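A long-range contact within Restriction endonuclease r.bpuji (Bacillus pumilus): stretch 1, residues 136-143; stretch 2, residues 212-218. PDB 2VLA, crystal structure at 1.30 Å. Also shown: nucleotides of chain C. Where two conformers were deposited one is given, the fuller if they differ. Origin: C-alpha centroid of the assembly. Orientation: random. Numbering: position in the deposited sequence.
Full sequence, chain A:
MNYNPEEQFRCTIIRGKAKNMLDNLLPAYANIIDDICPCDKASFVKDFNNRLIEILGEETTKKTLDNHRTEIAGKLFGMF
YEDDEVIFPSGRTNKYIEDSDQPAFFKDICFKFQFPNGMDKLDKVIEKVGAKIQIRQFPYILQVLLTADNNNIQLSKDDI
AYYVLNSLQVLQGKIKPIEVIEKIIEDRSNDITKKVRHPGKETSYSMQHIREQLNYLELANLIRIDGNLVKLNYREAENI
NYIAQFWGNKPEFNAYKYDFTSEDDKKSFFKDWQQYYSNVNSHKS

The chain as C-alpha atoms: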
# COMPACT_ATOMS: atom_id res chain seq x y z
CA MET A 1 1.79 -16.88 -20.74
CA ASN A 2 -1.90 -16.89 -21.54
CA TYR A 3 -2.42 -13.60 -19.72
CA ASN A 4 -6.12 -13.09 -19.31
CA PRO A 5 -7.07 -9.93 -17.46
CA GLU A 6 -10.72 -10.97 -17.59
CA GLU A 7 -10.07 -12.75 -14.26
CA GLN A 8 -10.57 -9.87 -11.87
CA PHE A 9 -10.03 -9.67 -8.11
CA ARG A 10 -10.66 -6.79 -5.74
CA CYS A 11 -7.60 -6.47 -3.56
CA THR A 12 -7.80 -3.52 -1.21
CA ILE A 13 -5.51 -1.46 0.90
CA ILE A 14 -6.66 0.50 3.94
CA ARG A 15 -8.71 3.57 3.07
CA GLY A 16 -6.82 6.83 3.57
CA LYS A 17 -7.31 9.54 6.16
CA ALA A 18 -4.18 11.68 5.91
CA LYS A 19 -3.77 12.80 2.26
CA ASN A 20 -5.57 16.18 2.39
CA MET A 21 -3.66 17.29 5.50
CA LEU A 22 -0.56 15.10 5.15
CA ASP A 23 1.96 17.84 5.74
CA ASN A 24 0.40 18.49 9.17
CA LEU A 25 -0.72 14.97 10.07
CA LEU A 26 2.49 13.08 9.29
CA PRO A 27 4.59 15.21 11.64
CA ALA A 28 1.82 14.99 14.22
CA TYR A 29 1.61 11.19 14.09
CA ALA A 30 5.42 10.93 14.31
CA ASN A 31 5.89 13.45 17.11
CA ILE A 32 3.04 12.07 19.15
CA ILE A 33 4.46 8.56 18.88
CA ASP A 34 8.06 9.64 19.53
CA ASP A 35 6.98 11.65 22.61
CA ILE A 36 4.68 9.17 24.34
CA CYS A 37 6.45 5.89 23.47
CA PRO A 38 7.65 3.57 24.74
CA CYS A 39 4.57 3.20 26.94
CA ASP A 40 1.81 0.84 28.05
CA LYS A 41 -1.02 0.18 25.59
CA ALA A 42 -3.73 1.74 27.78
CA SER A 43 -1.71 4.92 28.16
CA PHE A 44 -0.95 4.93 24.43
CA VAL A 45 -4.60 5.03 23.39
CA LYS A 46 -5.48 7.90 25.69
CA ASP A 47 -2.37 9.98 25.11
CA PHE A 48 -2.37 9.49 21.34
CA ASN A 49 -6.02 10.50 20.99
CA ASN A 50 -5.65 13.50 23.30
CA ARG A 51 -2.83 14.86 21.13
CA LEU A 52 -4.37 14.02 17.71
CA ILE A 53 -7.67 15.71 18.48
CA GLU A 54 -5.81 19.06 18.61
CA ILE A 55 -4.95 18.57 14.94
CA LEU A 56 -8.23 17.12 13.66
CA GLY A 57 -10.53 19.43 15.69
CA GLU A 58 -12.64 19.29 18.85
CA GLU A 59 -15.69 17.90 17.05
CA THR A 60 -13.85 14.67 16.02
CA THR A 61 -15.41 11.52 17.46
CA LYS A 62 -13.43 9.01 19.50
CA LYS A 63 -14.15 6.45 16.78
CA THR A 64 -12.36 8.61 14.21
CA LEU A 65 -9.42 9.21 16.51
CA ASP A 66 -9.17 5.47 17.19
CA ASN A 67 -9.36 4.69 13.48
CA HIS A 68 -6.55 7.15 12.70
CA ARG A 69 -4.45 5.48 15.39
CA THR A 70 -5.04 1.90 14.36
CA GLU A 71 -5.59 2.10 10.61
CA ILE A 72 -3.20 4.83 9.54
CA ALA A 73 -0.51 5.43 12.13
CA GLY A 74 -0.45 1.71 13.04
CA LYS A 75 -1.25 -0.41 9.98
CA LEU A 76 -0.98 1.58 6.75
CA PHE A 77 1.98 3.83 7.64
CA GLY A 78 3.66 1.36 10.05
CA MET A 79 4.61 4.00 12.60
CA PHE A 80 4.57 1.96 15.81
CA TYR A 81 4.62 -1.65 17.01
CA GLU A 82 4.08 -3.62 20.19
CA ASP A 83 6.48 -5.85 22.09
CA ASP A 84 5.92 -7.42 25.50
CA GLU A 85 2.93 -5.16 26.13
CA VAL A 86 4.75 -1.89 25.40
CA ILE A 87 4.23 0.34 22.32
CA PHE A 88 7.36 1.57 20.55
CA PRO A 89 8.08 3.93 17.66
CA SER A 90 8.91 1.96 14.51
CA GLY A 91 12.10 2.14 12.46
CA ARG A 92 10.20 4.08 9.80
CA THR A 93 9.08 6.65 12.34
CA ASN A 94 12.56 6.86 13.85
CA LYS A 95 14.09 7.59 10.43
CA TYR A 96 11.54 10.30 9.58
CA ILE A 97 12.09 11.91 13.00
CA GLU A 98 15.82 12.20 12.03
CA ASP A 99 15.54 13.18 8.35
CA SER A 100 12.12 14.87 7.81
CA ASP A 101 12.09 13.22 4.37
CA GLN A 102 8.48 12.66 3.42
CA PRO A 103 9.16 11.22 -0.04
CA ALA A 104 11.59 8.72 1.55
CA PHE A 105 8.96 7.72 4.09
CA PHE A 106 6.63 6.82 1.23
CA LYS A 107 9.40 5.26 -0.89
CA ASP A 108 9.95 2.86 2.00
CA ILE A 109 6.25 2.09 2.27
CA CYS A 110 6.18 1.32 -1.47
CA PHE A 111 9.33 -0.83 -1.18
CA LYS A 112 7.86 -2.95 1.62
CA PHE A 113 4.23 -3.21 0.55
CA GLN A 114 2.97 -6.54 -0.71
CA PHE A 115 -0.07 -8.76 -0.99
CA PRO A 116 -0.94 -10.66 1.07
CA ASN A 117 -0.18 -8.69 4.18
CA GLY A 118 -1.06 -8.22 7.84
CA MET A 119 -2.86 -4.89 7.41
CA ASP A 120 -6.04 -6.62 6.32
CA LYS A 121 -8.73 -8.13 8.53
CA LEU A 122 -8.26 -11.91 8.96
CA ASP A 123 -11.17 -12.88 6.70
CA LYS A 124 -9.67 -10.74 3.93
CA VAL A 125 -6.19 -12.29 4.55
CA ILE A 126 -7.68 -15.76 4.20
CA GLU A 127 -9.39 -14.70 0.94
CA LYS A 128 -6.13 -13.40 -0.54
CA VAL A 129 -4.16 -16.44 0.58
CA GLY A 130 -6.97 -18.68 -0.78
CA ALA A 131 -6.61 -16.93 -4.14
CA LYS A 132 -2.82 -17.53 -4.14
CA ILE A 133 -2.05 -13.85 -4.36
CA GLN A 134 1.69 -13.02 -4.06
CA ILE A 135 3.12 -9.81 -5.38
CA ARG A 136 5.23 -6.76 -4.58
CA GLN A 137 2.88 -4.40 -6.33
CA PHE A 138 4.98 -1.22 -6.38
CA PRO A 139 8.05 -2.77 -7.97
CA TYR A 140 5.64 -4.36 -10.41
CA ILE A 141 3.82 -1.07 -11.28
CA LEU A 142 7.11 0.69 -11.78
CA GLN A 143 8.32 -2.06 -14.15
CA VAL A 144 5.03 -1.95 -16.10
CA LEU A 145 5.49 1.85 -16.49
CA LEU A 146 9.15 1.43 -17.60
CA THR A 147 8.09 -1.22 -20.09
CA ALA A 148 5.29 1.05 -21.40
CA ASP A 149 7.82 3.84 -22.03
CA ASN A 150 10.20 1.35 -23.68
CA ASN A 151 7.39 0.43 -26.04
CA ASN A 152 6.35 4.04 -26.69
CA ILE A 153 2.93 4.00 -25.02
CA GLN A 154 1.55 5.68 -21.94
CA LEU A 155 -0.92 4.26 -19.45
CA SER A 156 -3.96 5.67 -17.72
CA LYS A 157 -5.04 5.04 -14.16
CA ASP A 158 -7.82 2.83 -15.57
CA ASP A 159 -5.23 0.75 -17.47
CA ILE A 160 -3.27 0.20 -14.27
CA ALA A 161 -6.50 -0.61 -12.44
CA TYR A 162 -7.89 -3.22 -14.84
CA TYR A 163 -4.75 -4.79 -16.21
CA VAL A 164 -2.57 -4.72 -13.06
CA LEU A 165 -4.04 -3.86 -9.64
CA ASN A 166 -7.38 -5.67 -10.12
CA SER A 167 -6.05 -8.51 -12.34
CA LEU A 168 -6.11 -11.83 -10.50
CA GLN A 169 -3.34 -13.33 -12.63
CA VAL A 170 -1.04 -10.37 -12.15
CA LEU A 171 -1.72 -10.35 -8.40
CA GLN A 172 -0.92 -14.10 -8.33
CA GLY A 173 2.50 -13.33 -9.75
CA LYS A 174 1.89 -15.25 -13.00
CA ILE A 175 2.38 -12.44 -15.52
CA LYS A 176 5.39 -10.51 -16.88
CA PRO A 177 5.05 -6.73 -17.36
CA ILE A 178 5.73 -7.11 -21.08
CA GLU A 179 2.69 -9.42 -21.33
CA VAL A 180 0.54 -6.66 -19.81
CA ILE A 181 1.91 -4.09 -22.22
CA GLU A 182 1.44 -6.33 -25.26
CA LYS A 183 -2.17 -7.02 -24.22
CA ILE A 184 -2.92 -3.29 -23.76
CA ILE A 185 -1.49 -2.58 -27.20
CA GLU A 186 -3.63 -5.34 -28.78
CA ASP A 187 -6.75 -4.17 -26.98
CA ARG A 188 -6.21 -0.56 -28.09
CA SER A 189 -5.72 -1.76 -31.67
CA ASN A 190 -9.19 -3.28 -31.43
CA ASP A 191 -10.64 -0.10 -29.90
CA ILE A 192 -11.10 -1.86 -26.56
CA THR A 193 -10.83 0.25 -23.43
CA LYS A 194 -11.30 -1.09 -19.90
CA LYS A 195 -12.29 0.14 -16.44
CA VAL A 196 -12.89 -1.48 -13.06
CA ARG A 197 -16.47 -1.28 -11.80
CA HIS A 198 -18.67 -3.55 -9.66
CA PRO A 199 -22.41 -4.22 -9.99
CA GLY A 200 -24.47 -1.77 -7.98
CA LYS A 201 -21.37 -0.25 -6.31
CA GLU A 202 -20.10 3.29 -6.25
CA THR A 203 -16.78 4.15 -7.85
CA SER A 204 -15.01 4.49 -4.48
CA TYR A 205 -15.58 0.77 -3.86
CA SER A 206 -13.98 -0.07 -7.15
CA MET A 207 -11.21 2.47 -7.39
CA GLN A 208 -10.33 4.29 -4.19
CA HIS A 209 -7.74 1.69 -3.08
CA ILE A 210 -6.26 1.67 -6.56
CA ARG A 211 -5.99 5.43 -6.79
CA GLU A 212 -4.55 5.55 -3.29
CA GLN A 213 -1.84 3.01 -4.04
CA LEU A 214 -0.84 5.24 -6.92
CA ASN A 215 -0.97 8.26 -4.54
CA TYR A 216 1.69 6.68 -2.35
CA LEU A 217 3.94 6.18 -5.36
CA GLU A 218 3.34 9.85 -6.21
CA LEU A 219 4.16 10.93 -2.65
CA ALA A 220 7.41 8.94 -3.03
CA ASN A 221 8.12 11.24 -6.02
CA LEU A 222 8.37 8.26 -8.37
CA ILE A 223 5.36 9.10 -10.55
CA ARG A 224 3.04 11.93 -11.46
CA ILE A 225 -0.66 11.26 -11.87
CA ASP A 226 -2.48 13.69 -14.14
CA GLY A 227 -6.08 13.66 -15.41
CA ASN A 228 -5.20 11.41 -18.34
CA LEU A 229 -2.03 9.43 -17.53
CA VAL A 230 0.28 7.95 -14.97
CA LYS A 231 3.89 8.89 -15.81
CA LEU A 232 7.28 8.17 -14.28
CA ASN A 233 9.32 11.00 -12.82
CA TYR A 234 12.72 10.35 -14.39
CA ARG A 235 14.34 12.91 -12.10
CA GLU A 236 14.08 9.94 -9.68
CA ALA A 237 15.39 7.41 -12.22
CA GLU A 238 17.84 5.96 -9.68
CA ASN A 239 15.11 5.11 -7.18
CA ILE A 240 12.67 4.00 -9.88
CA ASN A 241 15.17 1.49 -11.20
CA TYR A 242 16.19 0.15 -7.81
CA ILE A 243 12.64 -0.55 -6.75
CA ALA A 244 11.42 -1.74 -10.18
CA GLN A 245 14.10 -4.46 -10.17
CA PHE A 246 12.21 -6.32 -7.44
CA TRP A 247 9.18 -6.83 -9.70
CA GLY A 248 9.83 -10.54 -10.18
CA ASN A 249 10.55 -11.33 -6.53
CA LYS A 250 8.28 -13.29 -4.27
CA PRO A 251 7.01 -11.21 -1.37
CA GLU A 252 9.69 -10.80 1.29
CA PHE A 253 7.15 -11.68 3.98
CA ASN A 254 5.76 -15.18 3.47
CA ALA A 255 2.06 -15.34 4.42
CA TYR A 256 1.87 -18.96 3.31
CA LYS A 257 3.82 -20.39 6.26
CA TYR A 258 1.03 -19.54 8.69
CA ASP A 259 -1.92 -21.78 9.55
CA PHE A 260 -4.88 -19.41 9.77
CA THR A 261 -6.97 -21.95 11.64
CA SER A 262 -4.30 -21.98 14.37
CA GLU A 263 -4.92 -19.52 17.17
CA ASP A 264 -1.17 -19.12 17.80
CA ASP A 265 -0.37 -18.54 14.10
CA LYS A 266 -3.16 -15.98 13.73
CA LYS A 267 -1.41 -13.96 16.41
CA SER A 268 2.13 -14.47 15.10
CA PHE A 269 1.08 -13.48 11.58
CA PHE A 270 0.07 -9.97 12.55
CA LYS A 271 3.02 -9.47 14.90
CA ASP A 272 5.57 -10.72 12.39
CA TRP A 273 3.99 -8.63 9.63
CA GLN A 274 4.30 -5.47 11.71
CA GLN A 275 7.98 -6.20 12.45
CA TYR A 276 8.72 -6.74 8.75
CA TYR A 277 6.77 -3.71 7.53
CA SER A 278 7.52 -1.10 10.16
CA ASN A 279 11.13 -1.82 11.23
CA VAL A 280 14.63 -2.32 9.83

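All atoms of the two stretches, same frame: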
# COMPACT_ATOMS: atom_id res chain seq x y z
N ARG A 136 4.76 -8.07 -5.04
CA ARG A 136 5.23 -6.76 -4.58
C ARG A 136 4.74 -5.75 -5.58
O ARG A 136 5.32 -5.56 -6.64
CB ARG A 136 6.77 -6.73 -4.54
CG ARG A 136 7.42 -7.85 -3.72
CD ARG A 136 8.90 -7.62 -3.63
NE ARG A 136 9.58 -8.75 -3.03
CZ ARG A 136 10.70 -8.65 -2.34
NH1 ARG A 136 11.27 -7.46 -2.15
NH2 ARG A 136 11.28 -9.74 -1.87
N GLN A 137 3.61 -5.09 -5.28
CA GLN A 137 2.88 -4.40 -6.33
C GLN A 137 3.56 -3.11 -6.80
O GLN A 137 3.45 -2.76 -7.97
CB GLN A 137 1.42 -4.10 -5.92
CG GLN A 137 1.20 -2.99 -4.89
CD GLN A 137 1.19 -3.48 -3.46
OE1 GLN A 137 1.95 -4.38 -3.08
NE2 GLN A 137 0.36 -2.85 -2.63
N PHE A 138 4.35 -2.48 -5.95
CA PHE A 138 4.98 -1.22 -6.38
C PHE A 138 6.20 -1.43 -7.30
O PHE A 138 6.27 -0.84 -8.37
CB PHE A 138 5.27 -0.32 -5.18
CG PHE A 138 4.02 0.24 -4.56
CD1 PHE A 138 3.25 1.12 -5.27
CD2 PHE A 138 3.58 -0.19 -3.36
CE1 PHE A 138 2.03 1.66 -4.71
CE2 PHE A 138 2.38 0.30 -2.79
CZ PHE A 138 1.62 1.24 -3.50
N PRO A 139 7.10 -2.37 -6.96
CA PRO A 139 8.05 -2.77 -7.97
C PRO A 139 7.38 -3.15 -9.30
O PRO A 139 7.84 -2.76 -10.37
CB PRO A 139 8.76 -3.96 -7.32
CG PRO A 139 8.73 -3.63 -5.86
CD PRO A 139 7.38 -3.00 -5.66
N TYR A 140 6.29 -3.90 -9.23
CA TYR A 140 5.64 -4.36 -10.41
C TYR A 140 5.08 -3.19 -11.26
O TYR A 140 5.26 -3.12 -12.46
CB TYR A 140 4.54 -5.38 -10.07
CG TYR A 140 4.08 -6.16 -11.27
CD1 TYR A 140 3.10 -5.67 -12.09
CD2 TYR A 140 4.68 -7.40 -11.62
CE1 TYR A 140 2.70 -6.34 -13.18
CE2 TYR A 140 4.27 -8.07 -12.72
CZ TYR A 140 3.28 -7.54 -13.51
OH TYR A 140 2.82 -8.16 -14.65
N ILE A 141 4.37 -2.26 -10.59
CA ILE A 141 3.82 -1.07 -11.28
C ILE A 141 4.93 -0.29 -11.96
O ILE A 141 4.82 0.10 -13.13
CB ILE A 141 3.05 -0.15 -10.30
CG1 ILE A 141 1.74 -0.79 -9.87
CG2 ILE A 141 2.77 1.22 -10.94
CD1 ILE A 141 1.21 -0.24 -8.56
N LEU A 142 6.02 -0.06 -11.23
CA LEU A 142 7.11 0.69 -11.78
C LEU A 142 7.70 -0.03 -13.04
O LEU A 142 8.00 0.61 -14.03
CB LEU A 142 8.20 0.87 -10.72
CG LEU A 142 7.82 1.88 -9.61
CD1 LEU A 142 8.94 1.86 -8.58
CD2 LEU A 142 7.60 3.33 -10.18
N GLN A 143 7.84 -1.36 -12.99
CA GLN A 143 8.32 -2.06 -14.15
C GLN A 143 7.34 -2.01 -15.33
O GLN A 143 7.75 -1.88 -16.48
CB GLN A 143 8.66 -3.51 -13.81
CG GLN A 143 9.31 -4.31 -14.96
CD GLN A 143 10.70 -3.83 -15.28
OE1 GLN A 143 11.34 -3.18 -14.49
NE2 GLN A 143 11.23 -4.31 -16.40
N GLU A 212 -5.36 5.24 -4.45
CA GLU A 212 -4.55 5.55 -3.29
C GLU A 212 -3.18 4.84 -3.27
O GLU A 212 -2.21 5.41 -2.88
CB GLU A 212 -5.32 5.35 -2.01
CG GLU A 212 -6.40 6.46 -1.88
CD GLU A 212 -7.21 6.44 -0.61
OE1 GLU A 212 -7.21 5.47 0.14
OE2 GLU A 212 -7.91 7.48 -0.37
N GLN A 213 -3.13 3.64 -3.81
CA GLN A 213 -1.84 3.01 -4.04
C GLN A 213 -0.99 3.91 -4.94
O GLN A 213 0.19 4.20 -4.64
CB GLN A 213 -2.03 1.60 -4.62
CG GLN A 213 -2.46 0.58 -3.58
CD GLN A 213 -2.72 -0.78 -4.16
OE1 GLN A 213 -1.80 -1.63 -4.23
NE2 GLN A 213 -3.94 -1.03 -4.56
N LEU A 214 -1.57 4.37 -6.06
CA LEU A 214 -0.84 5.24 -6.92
C LEU A 214 -0.42 6.54 -6.19
O LEU A 214 0.64 7.06 -6.40
CB LEU A 214 -1.62 5.55 -8.21
CG LEU A 214 -1.83 4.33 -9.10
CD1 LEU A 214 -2.78 4.64 -10.21
CD2 LEU A 214 -0.52 3.88 -9.66
N ASN A 215 -1.32 7.09 -5.35
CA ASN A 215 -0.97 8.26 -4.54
C ASN A 215 0.31 8.07 -3.75
O ASN A 215 1.08 9.01 -3.57
CB ASN A 215 -2.11 8.61 -3.55
CG ASN A 215 -3.29 9.31 -4.20
OD1 ASN A 215 -3.25 9.73 -5.35
ND2 ASN A 215 -4.36 9.42 -3.42
N TYR A 216 0.51 6.89 -3.17
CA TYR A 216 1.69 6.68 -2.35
C TYR A 216 2.95 6.65 -3.22
O TYR A 216 3.98 7.13 -2.81
CB TYR A 216 1.54 5.42 -1.44
CG TYR A 216 0.39 5.61 -0.47
CD1 TYR A 216 0.30 6.75 0.29
CD2 TYR A 216 -0.64 4.70 -0.41
CE1 TYR A 216 -0.78 6.99 1.11
CE2 TYR A 216 -1.74 4.93 0.40
CZ TYR A 216 -1.79 6.09 1.16
OH TYR A 216 -2.93 6.39 1.93
N LEU A 217 2.84 6.14 -4.43
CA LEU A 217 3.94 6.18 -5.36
C LEU A 217 4.22 7.63 -5.84
O LEU A 217 5.36 7.98 -6.16
CB LEU A 217 3.66 5.24 -6.53
CG LEU A 217 4.82 4.66 -7.31
CD1 LEU A 217 5.75 3.86 -6.40
CD2 LEU A 217 4.30 3.79 -8.46
N GLU A 218 3.17 8.46 -5.88
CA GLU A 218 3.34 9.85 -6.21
C GLU A 218 3.96 10.64 -5.05
O GLU A 218 4.84 11.49 -5.27
CB GLU A 218 1.99 10.46 -6.58
CG GLU A 218 2.08 11.89 -7.12
CD GLU A 218 0.73 12.45 -7.51
OE1 GLU A 218 -0.13 12.62 -6.60
OE2 GLU A 218 0.52 12.70 -8.73
P DC C 3 -7.20 12.22 -3.36
OP1 DC C 3 -6.09 13.18 -3.12
OP2 DC C 3 -6.94 10.88 -3.90
O5' DC C 3 -7.99 11.99 -1.99
C5' DC C 3 -8.36 13.10 -1.19
C4' DC C 3 -9.32 12.68 -0.11
O4' DC C 3 -10.60 12.35 -0.68
C3' DC C 3 -8.89 11.42 0.63
O3' DC C 3 -9.09 11.51 2.03
C2' DC C 3 -9.82 10.35 0.05
C1' DC C 3 -11.06 11.19 -0.05
N1 DC C 3 -12.15 10.62 -0.82
C2 DC C 3 -13.48 10.88 -0.45
O2 DC C 3 -13.74 11.67 0.50
N3 DC C 3 -14.46 10.30 -1.18
C4 DC C 3 -14.17 9.50 -2.19
N4 DC C 3 -15.17 8.97 -2.88
C5 DC C 3 -12.83 9.21 -2.55
C6 DC C 3 -11.86 9.75 -1.82

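Two helices meet here, far apart in sequence. The first begins at Gln137, with Arg136 at the N-cap position. The second, residues 212-218, is part of a longer helix. They cross steeply, at -78°, and their axes come no closer than 11.2 Å. At that spacing the backbones cannot touch, and side chains must fill the gap. The nearest CA atoms, those of Phe138 and Leu217, are 7.5 Å apart. The contact is compact and buries 357 Å² in all.

Phe138 is the main bump from the first helix. Its CA-to-CB bond points toward the second helix, and its ring reaches in between Gln213 and Leu217. These two residues are one helical turn apart, and the ring contacts both. The ring edge faces the backbone: Phe138 CE1 lies 3.1 Å from Gln213 O. An aromatic edge carries a slight positive charge, which suits a carbonyl oxygen. Gln213 O also accepts the helical bond from Leu217 N at 3.3 Å, so it stays within the hydrogen-bond pattern of its own helix. The tip of the ring also meets the side chain of Gln213, with Phe138 CZ 3.8 Å from Gln213 CB.

Leu217 is the answering bump. It has the largest covered area of any residue in the two stretches. Its chi1 is t and its chi2 is p; two conformers were deposited, and one is described. The leucine fork of Leu217 sits against Phe138, Ile141 and Leu142. Leu217 CD1 is 3.9 Å from Phe138 CD1. Leu217 CD2 is 3.9 Å from Ile141 CG2 and 3.7 Å from Leu142 CD2. These are ordinary van der Waals distances. Leu142 starts out sideways, but its end comes nearer and helps to close the pocket.

Leu214 adds a looser contact. Its CA-to-CB bond points away from the first helix, yet the end of the side chain comes back. Leu214 CD2 lies 4.4 Å from Ile141 CG2. Ile141 thus touches both leucines through the same methyl.

One polar pair joins this apolar packing. Gln137 NE2 donates a hydrogen bond to Gln213 OE1, at 3.0 Å and an angle of 147°. The two amides are complementary, and the bond ties the start of the first helix to the second. Gln213 NE2 is hydrogen-bonded elsewhere in the structure.

Asn215 points away from the first helix. Asn215 ND2 donates a hydrogen bond to OP2 of DC3 in chain C at 3.0 Å.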